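Local coordinates for protein cAMP factor (Mobiluncus curtisii, PDB 6JLC) that probably acts as a pore-forming toxin that damages host-cell membranes and contributes to the haemolytic CAMP reaction, at residues Y94-A99 and S139-L144; D148-Y153 and A201-C206. All blocks are in the same frame, centred on the assembly; numbering follows the deposited sequence.

Interaction 1: Y94-A99 and S139-L144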
ATOM      1  N   TYR A  94      -4.913  12.243  -0.941  1.00 27.22           N
ATOM      2  CA  TYR A  94      -5.625  13.284  -1.672  1.00 31.39           C
ATOM      3  C   TYR A  94      -4.698  14.188  -2.476  1.00 32.74           C
ATOM      4  O   TYR A  94      -5.115  15.275  -2.890  1.00 32.58           O
ATOM      5  CB  TYR A  94      -6.470  14.125  -0.710  1.00 29.47           C
ATOM      6  CG  TYR A  94      -7.745  13.428  -0.312  1.00 30.27           C
ATOM      7  CD1 TYR A  94      -7.758  12.508   0.728  1.00 33.46           C
ATOM      8  CD2 TYR A  94      -8.929  13.652  -1.007  1.00 32.07           C
ATOM      9  CE1 TYR A  94      -8.940  11.849   1.097  1.00 35.25           C
ATOM     10  CE2 TYR A  94     -10.113  12.990  -0.652  1.00 31.31           C
ATOM     11  CZ  TYR A  94     -10.107  12.095   0.401  1.00 38.97           C
ATOM     12  OH  TYR A  94     -11.266  11.441   0.757  1.00 37.97           O
ATOM     13  N   LYS A  95      -3.452  13.774  -2.701  1.00 29.88           N
ATOM     14  CA  LYS A  95      -2.571  14.593  -3.520  1.00 27.31           C
ATOM     15  C   LYS A  95      -2.926  14.442  -4.997  1.00 26.85           C
ATOM     16  O   LYS A  95      -3.516  13.446  -5.422  1.00 30.61           O
ATOM     17  CB  LYS A  95      -1.098  14.209  -3.295  1.00 29.01           C
ATOM     18  CG  LYS A  95      -0.563  14.593  -1.917  1.00 31.69           C
ATOM     19  CD  LYS A  95      -0.479  16.105  -1.783  1.00 32.75           C
ATOM     20  CE  LYS A  95      -0.103  16.508  -0.365  1.00 35.32           C
ATOM     21  NZ  LYS A  95      -0.142  17.996  -0.238  1.00 39.19           N
ATOM     22  N   ILE A  96      -2.538  15.445  -5.786  1.00 27.83           N
ATOM     23  CA  ILE A  96      -2.753  15.366  -7.220  1.00 30.36           C
ATOM     24  C   ILE A  96      -2.014  14.150  -7.792  1.00 28.78           C
ATOM     25  O   ILE A  96      -1.067  13.616  -7.194  1.00 29.33           O
ATOM     26  CB  ILE A  96      -2.304  16.660  -7.919  1.00 34.41           C
ATOM     27  CG1 ILE A  96      -0.861  17.016  -7.530  1.00 31.19           C
ATOM     28  CG2 ILE A  96      -3.274  17.794  -7.591  1.00 36.31           C
ATOM     29  CD1 ILE A  96      -0.279  18.166  -8.332  1.00 30.16           C
ATOM     30  N   GLN A  97      -2.464  13.708  -8.968  1.00 27.70           N
ATOM     31  CA  GLN A  97      -1.916  12.488  -9.558  1.00 28.93           C
ATOM     32  C   GLN A  97      -0.418  12.617  -9.828  1.00 31.48           C
ATOM     33  O   GLN A  97       0.316  11.623  -9.726  1.00 32.51           O
ATOM     34  CB  GLN A  97      -2.690  12.149 -10.837  1.00 34.98           C
ATOM     35  CG  GLN A  97      -2.188  10.929 -11.603  1.00 33.93           C
ATOM     36  CD  GLN A  97      -2.298   9.631 -10.815  1.00 38.98           C
ATOM     37  OE1 GLN A  97      -3.033   9.542  -9.825  1.00 38.58           O
ATOM     38  NE2 GLN A  97      -1.577   8.604 -11.266  1.00 38.41           N
ATOM     39  N   LYS A  98       0.053  13.837 -10.123  1.00 31.78           N
ATOM     40  CA  LYS A  98       1.472  14.074 -10.397  1.00 31.15           C
ATOM     41  C   LYS A  98       2.355  13.624  -9.239  1.00 32.07           C
ATOM     42  O   LYS A  98       3.454  13.097  -9.457  1.00 27.81           O
ATOM     43  CB  LYS A  98       1.694  15.559 -10.689  1.00 34.66           C
ATOM     44  CG  LYS A  98       3.100  15.967 -11.096  1.00 40.88           C
ATOM     45  CD  LYS A  98       3.216  17.496 -11.051  1.00 45.00           C
ATOM     46  CE  LYS A  98       4.369  18.021 -11.889  1.00 57.66           C
ATOM     47  NZ  LYS A  98       5.675  17.988 -11.178  1.00 62.74           N
ATOM     48  N   ALA A  99       1.897  13.830  -7.997  1.00 28.06           N
ATOM     49  CA  ALA A  99       2.660  13.360  -6.845  1.00 28.89           C
ATOM     50  C   ALA A  99       2.840  11.849  -6.888  1.00 30.09           C
ATOM     51  O   ALA A  99       3.924  11.335  -6.591  1.00 29.24           O
ATOM     52  CB  ALA A  99       1.974  13.783  -5.541  1.00 28.24           C
ATOM     53  N   SER A 139       5.311  15.672  -1.214  1.00 32.95           N
ATOM     54  CA  SER A 139       4.481  15.940  -0.041  1.00 36.99           C
ATOM     55  C   SER A 139       3.974  17.370  -0.028  1.00 38.41           C
ATOM     56  O   SER A 139       2.933  17.655   0.573  1.00 43.45           O
ATOM     57  CB  SER A 139       5.264  15.673   1.241  1.00 39.58           C
ATOM     58  OG  SER A 139       5.340  14.286   1.485  1.00 44.58           O
ATOM     59  N   THR A 140       4.704  18.276  -0.660  1.00 35.74           N
ATOM     60  CA  THR A 140       4.332  19.677  -0.752  1.00 43.20           C
ATOM     61  C   THR A 140       3.485  19.978  -1.979  1.00 39.01           C
ATOM     62  O   THR A 140       3.123  21.138  -2.186  1.00 38.77           O
ATOM     63  CB  THR A 140       5.589  20.559  -0.785  1.00 39.71           C
ATOM     64  OG1 THR A 140       6.111  20.580  -2.122  1.00 44.79           O
ATOM     65  CG2 THR A 140       6.656  20.030   0.159  1.00 42.63           C
ATOM     66  N   TYR A 141       3.195  18.985  -2.817  1.00 33.51           N
ATOM     67  CA  TYR A 141       2.355  19.248  -3.974  1.00 31.05           C
ATOM     68  C   TYR A 141       0.936  19.566  -3.519  1.00 31.03           C
ATOM     69  O   TYR A 141       0.528  19.244  -2.400  1.00 32.81           O
ATOM     70  CB  TYR A 141       2.335  18.055  -4.931  1.00 36.32           C
ATOM     71  CG  TYR A 141       3.595  17.879  -5.764  1.00 29.63           C
ATOM     72  CD1 TYR A 141       4.701  18.698  -5.586  1.00 31.40           C
ATOM     73  CD2 TYR A 141       3.667  16.877  -6.731  1.00 30.96           C
ATOM     74  CE1 TYR A 141       5.845  18.518  -6.346  1.00 36.95           C
ATOM     75  CE2 TYR A 141       4.807  16.688  -7.496  1.00 29.59           C
ATOM     76  CZ  TYR A 141       5.892  17.508  -7.302  1.00 33.31           C
ATOM     77  OH  TYR A 141       7.019  17.313  -8.069  1.00 34.95           O
ATOM     78  N   ARG A 142       0.176  20.189  -4.365  1.00 31.61           N
ATOM     79  CA  ARG A 142      -1.156  20.518  -3.961  1.00 38.24           C
ATOM     80  C   ARG A 142      -2.093  19.363  -3.895  1.00 41.74           C
ATOM     81  O   ARG A 142      -1.866  18.333  -4.454  1.00 36.04           O
ATOM     82  CB  ARG A 142      -1.750  21.601  -4.809  1.00 44.52           C
ATOM     83  CG  ARG A 142      -1.842  21.353  -6.273  1.00 59.51           C
ATOM     84  CD  ARG A 142      -1.361  22.593  -7.019  1.00 72.92           C
ATOM     85  NE  ARG A 142      -1.237  22.377  -8.459  1.00 80.03           N
ATOM     86  CZ  ARG A 142      -2.191  21.839  -9.207  1.00 87.56           C
ATOM     87  NH1 ARG A 142      -3.329  21.478  -8.661  1.00 87.61           N
ATOM     88  NH2 ARG A 142      -2.005  21.677 -10.498  1.00 89.35           N
ATOM     89  N   ASP A 143      -3.167  19.568  -3.177  1.00 37.91           N
ATOM     90  CA  ASP A 143      -4.176  18.529  -3.086  1.00 36.78           C
ATOM     91  C   ASP A 143      -5.129  18.599  -4.275  1.00 27.15           C
ATOM     92  O   ASP A 143      -5.292  19.642  -4.919  1.00 31.30           O
ATOM     93  CB  ASP A 143      -4.975  18.666  -1.792  1.00 49.17           C
ATOM     94  CG  ASP A 143      -4.094  18.679  -0.567  1.00 64.67           C
ATOM     95  OD1 ASP A 143      -3.131  17.883  -0.536  1.00 63.54           O
ATOM     96  OD2 ASP A 143      -4.365  19.477   0.361  1.00 68.58           O
ATOM     97  N   LEU A 144      -5.770  17.468  -4.551  1.00 26.42           N
ATOM     98  CA  LEU A 144      -6.877  17.431  -5.496  1.00 27.84           C
ATOM     99  C   LEU A 144      -7.933  18.454  -5.110  1.00 32.30           C
ATOM    100  O   LEU A 144      -8.189  18.680  -3.927  1.00 29.78           O
ATOM    101  CB  LEU A 144      -7.515  16.037  -5.505  1.00 26.99           C
ATOM    102  CG  LEU A 144      -6.696  14.873  -6.083  1.00 30.67           C
ATOM    103  CD1 LEU A 144      -7.238  13.513  -5.620  1.00 29.07           C
ATOM    104  CD2 LEU A 144      -6.695  14.960  -7.599  1.00 27.79           C
TER
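In the five-helix bundle, the turn before helix 97-114, and that helix's first turn, meet the chain that leaves helix 121-139 on its way to the three-helix bundle. K95 and D143 form an isolated antiparallel bridge, a non-hydrogen-bonded pair flanked by two backbone bonds. L144 N donates to Y94 O at 2.8 Å, nearly along the C=O axis, whereas I96 N to R142 O is longer, at 3.3 Å, and lies in the carbonyl plane. The tightest part is the end of K95. Its CB points away from the linker, but a bend at chi2 (-68°) followed by two extended torsions brings NZ back to the chain of 139-143. NZ reaches Y141 O at 2.6 Å, again nearly along the carbonyl axis, and makes a weak bond to S139 O at 3.2 Å. The salt bridge from K95 NZ to D143 OD1, 3.0 Å, comes in from above the carboxylate plane, the two side chains crossing obliquely. At one end L144 packs its CG against the K95 carbonyl; at the other the Y141 ring lies obliquely against A99, with CD2 3.7 Å from A99 CB. The aliphatic part of K98 crosses that ring at about a right angle; E102 takes both K98 NZ, in a salt bridge, and Y141 OH, in a hydrogen bond. The looser side belongs to exposed, poorly ordered R142, whose guanidinium lies with one face over I96 CD1. The chemistry is thus uneven: one lysine ammonium gathers two carbonyl oxygens and a carboxylate, which would be expected to keep it protonated and ties residues 94-96 to the end of helix 121-139 and the chain beyond, while on the solvent side a charged guanidinium makes only a weak, loose contact.

Interaction 2: D148-Y153 and A201-C206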
ATOM      1  N   ASP A 148     -11.931  17.596  -9.163  1.00 30.89           N
ATOM      2  CA  ASP A 148     -11.042  16.789  -9.982  1.00 31.18           C
ATOM      3  C   ASP A 148     -11.535  15.344 -10.055  1.00 34.54           C
ATOM      4  O   ASP A 148     -12.302  14.874  -9.211  1.00 30.91           O
ATOM      5  CB  ASP A 148      -9.617  16.793  -9.430  1.00 26.74           C
ATOM      6  CG  ASP A 148      -8.906  18.109  -9.633  1.00 35.92           C
ATOM      7  OD1 ASP A 148      -9.336  18.907 -10.496  1.00 35.40           O
ATOM      8  OD2 ASP A 148      -7.914  18.335  -8.916  1.00 39.11           O
ATOM      9  N   THR A 149     -11.082  14.639 -11.085  1.00 35.02           N
ATOM     10  CA  THR A 149     -11.378  13.217 -11.193  1.00 32.47           C
ATOM     11  C   THR A 149     -10.682  12.468 -10.070  1.00 31.77           C
ATOM     12  O   THR A 149      -9.504  12.713  -9.781  1.00 31.67           O
ATOM     13  CB  THR A 149     -10.925  12.673 -12.549  1.00 39.31           C
ATOM     14  OG1 THR A 149     -11.559  13.428 -13.581  1.00 37.08           O
ATOM     15  CG2 THR A 149     -11.320  11.198 -12.706  1.00 35.49           C
ATOM     16  N   ALA A 150     -11.415  11.568  -9.417  1.00 27.82           N
ATOM     17  CA  ALA A 150     -10.821  10.802  -8.334  1.00 26.88           C
ATOM     18  C   ALA A 150      -9.651   9.985  -8.863  1.00 31.25           C
ATOM     19  O   ALA A 150      -9.741   9.370  -9.932  1.00 32.90           O
ATOM     20  CB  ALA A 150     -11.873   9.890  -7.697  1.00 27.30           C
ATOM     21  N   THR A 151      -8.529  10.037  -8.150  1.00 30.61           N
ATOM     22  CA  THR A 151      -7.424   9.143  -8.441  1.00 29.90           C
ATOM     23  C   THR A 151      -7.772   7.738  -7.952  1.00 36.13           C
ATOM     24  O   THR A 151      -8.771   7.520  -7.260  1.00 34.25           O
ATOM     25  CB  THR A 151      -6.152   9.632  -7.759  1.00 29.67           C
ATOM     26  OG1 THR A 151      -6.371   9.639  -6.337  1.00 33.57           O
ATOM     27  CG2 THR A 151      -5.791  11.048  -8.234  1.00 26.65           C
ATOM     28  N   ILE A 152      -6.929   6.768  -8.305  1.00 37.24           N
ATOM     29  CA  ILE A 152      -7.157   5.421  -7.785  1.00 35.44           C
ATOM     30  C   ILE A 152      -6.987   5.389  -6.270  1.00 29.10           C
ATOM     31  O   ILE A 152      -7.570   4.537  -5.592  1.00 30.15           O
ATOM     32  CB  ILE A 152      -6.222   4.412  -8.469  1.00 41.89           C
ATOM     33  CG1 ILE A 152      -4.805   4.691  -8.018  1.00 49.09           C
ATOM     34  CG2 ILE A 152      -6.333   4.498  -9.979  1.00 45.57           C
ATOM     35  CD1 ILE A 152      -4.113   3.480  -7.697  1.00 57.00           C
ATOM     36  N   TYR A 153      -6.199   6.313  -5.708  1.00 26.69           N
ATOM     37  CA  TYR A 153      -6.020   6.347  -4.257  1.00 28.62           C
ATOM     38  C   TYR A 153      -7.305   6.769  -3.550  1.00 29.60           C
ATOM     39  O   TYR A 153      -7.659   6.201  -2.514  1.00 29.10           O
ATOM     40  CB  TYR A 153      -4.846   7.266  -3.902  1.00 28.95           C
ATOM     41  CG  TYR A 153      -3.673   6.888  -4.770  1.00 30.00           C
ATOM     42  CD1 TYR A 153      -2.855   5.823  -4.418  1.00 36.22           C
ATOM     43  CD2 TYR A 153      -3.450   7.523  -5.988  1.00 34.17           C
ATOM     44  CE1 TYR A 153      -1.809   5.430  -5.241  1.00 34.82           C
ATOM     45  CE2 TYR A 153      -2.412   7.133  -6.816  1.00 37.37           C
ATOM     46  CZ  TYR A 153      -1.592   6.090  -6.432  1.00 38.55           C
ATOM     47  OH  TYR A 153      -0.549   5.707  -7.251  1.00 36.32           O
ATOM     48  N   ALA A 201     -15.848   9.596 -12.047  1.00 45.45           N
ATOM     49  CA  ALA A 201     -16.313  10.082 -10.755  1.00 43.61           C
ATOM     50  C   ALA A 201     -15.328  11.094 -10.191  1.00 32.43           C
ATOM     51  O   ALA A 201     -14.111  10.904 -10.266  1.00 32.69           O
ATOM     52  CB  ALA A 201     -16.487   8.921  -9.776  1.00 41.37           C
ATOM     53  N   THR A 202     -15.859  12.175  -9.626  1.00 32.06           N
ATOM     54  CA  THR A 202     -15.020  13.183  -9.001  1.00 32.45           C
ATOM     55  C   THR A 202     -14.657  12.770  -7.581  1.00 29.60           C
ATOM     56  O   THR A 202     -15.287  11.902  -6.977  1.00 27.65           O
ATOM     57  CB  THR A 202     -15.725  14.532  -8.937  1.00 35.43           C
ATOM     58  OG1 THR A 202     -16.923  14.392  -8.160  1.00 36.65           O
ATOM     59  CG2 THR A 202     -16.061  15.040 -10.342  1.00 39.79           C
ATOM     60  N   VAL A 203     -13.625  13.430  -7.048  1.00 29.78           N
ATOM     61  CA  VAL A 203     -13.293  13.279  -5.632  1.00 28.13           C
ATOM     62  C   VAL A 203     -14.537  13.478  -4.779  1.00 28.78           C
ATOM     63  O   VAL A 203     -14.851  12.666  -3.902  1.00 25.58           O
ATOM     64  CB  VAL A 203     -12.178  14.262  -5.238  1.00 27.02           C
ATOM     65  CG1 VAL A 203     -11.968  14.260  -3.722  1.00 23.67           C
ATOM     66  CG2 VAL A 203     -10.887  13.900  -5.984  1.00 27.77           C
ATOM     67  N   ALA A 204     -15.280  14.551  -5.050  1.00 27.64           N
ATOM     68  CA  ALA A 204     -16.465  14.857  -4.255  1.00 30.27           C
ATOM     69  C   ALA A 204     -17.503  13.745  -4.340  1.00 26.98           C
ATOM     70  O   ALA A 204     -18.179  13.442  -3.348  1.00 27.16           O
ATOM     71  CB  ALA A 204     -17.076  16.181  -4.713  1.00 30.50           C
ATOM     72  N   GLU A 205     -17.677  13.153  -5.521  1.00 28.41           N
ATOM     73  CA  GLU A 205     -18.643  12.064  -5.637  1.00 30.43           C
ATOM     74  C   GLU A 205     -18.215  10.862  -4.800  1.00 30.52           C
ATOM     75  O   GLU A 205     -19.056  10.170  -4.219  1.00 25.69           O
ATOM     76  CB  GLU A 205     -18.827  11.646  -7.101  1.00 36.05           C
ATOM     77  CG  GLU A 205     -19.612  12.624  -7.978  1.00 35.46           C
ATOM     78  CD  GLU A 205     -19.633  12.190  -9.437  1.00 47.78           C
ATOM     79  OE1 GLU A 205     -18.589  12.300 -10.115  1.00 50.99           O
ATOM     80  OE2 GLU A 205     -20.690  11.718  -9.908  1.00 56.40           O
ATOM     81  N   CYS A 206     -16.908  10.595  -4.733  1.00 26.45           N
ATOM     82  CA  CYS A 206     -16.429   9.480  -3.919  1.00 30.24           C
ATOM     83  C   CYS A 206     -16.605   9.776  -2.432  1.00 23.92           C
ATOM     84  O   CYS A 206     -17.091   8.923  -1.676  1.00 27.92           O
ATOM     85  CB  CYS A 206     -14.961   9.184  -4.252  1.00 27.52           C
ATOM     86  SG  CYS A 206     -14.710   8.556  -5.932  1.00 30.47           S
TER
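A150 and C206 face each other across this contact: both CB atoms point toward the opposite segment, and A150 CB meets C206 SG at 3.6 Å. The thiol is brought there by a torsion that sets SG anti to the carbonyl carbon (chi1 -67°). V203 comes in beside them from the first turn of helix 203-222. Its CG1 is anti to the backbone N, which leaves CG2 to lie over the backbone of the other segment, 3.7 Å from D148 O and 3.9 Å from A150 CA. T149 and D148 carry their CB atoms away; the carboxylate of D148 turns back to K145 N, and T149 sends just its CG2 to the A201 carbonyl. Between these side chains the backbones form a single antiparallel bridge, T149 with T202, a non-hydrogen-bonded pair. V203 N reaches D148 O at 2.9 Å, nearly along the C=O axis, and A150 N reaches A201 O at 2.9 Å with an almost straight N-H...O angle of 172°. T202 starts the helix: its OG1, in the crowded position between N and carbonyl carbon, accepts from E205 N at 3.0 Å, and E205 OE1 answers with its anti lone pair to T202 N at 2.8 Å, a capping box. K198 pairs with the other oxygen of E205. V203 N is thus spent on D148 O and E205 N on T202 OG1, and the A204 backbone bonds with that of S146; the linker's end joins the last helix chiefly by backbone polarity, beside a small apolar patch.

How the interactions relate
Both interactions fasten the linker between the five-helix and three-helix bundles, interaction 1 at its start and interaction 2 at its end, each through one antiparallel backbone bridge of the same kind. Their centres are 13 Å apart, and they touch. L144 and Q97 join them: L144 CD1 lies 3.7 Å from V203 CG2 and 3.9 Å from T151 CG2, and Q97 OE1 packs 3.5 Å from T151 CG2. The ring of Y94 adds CE2 at 3.8 Å from V203 CG1, while its hydroxyl bonds to D207 on helix 203-222. Y94, from the turn before helix 97-114, thus reaches the last helix directly, with L144 of the linker beside it, in a largely apolar patch where the two bundles meet.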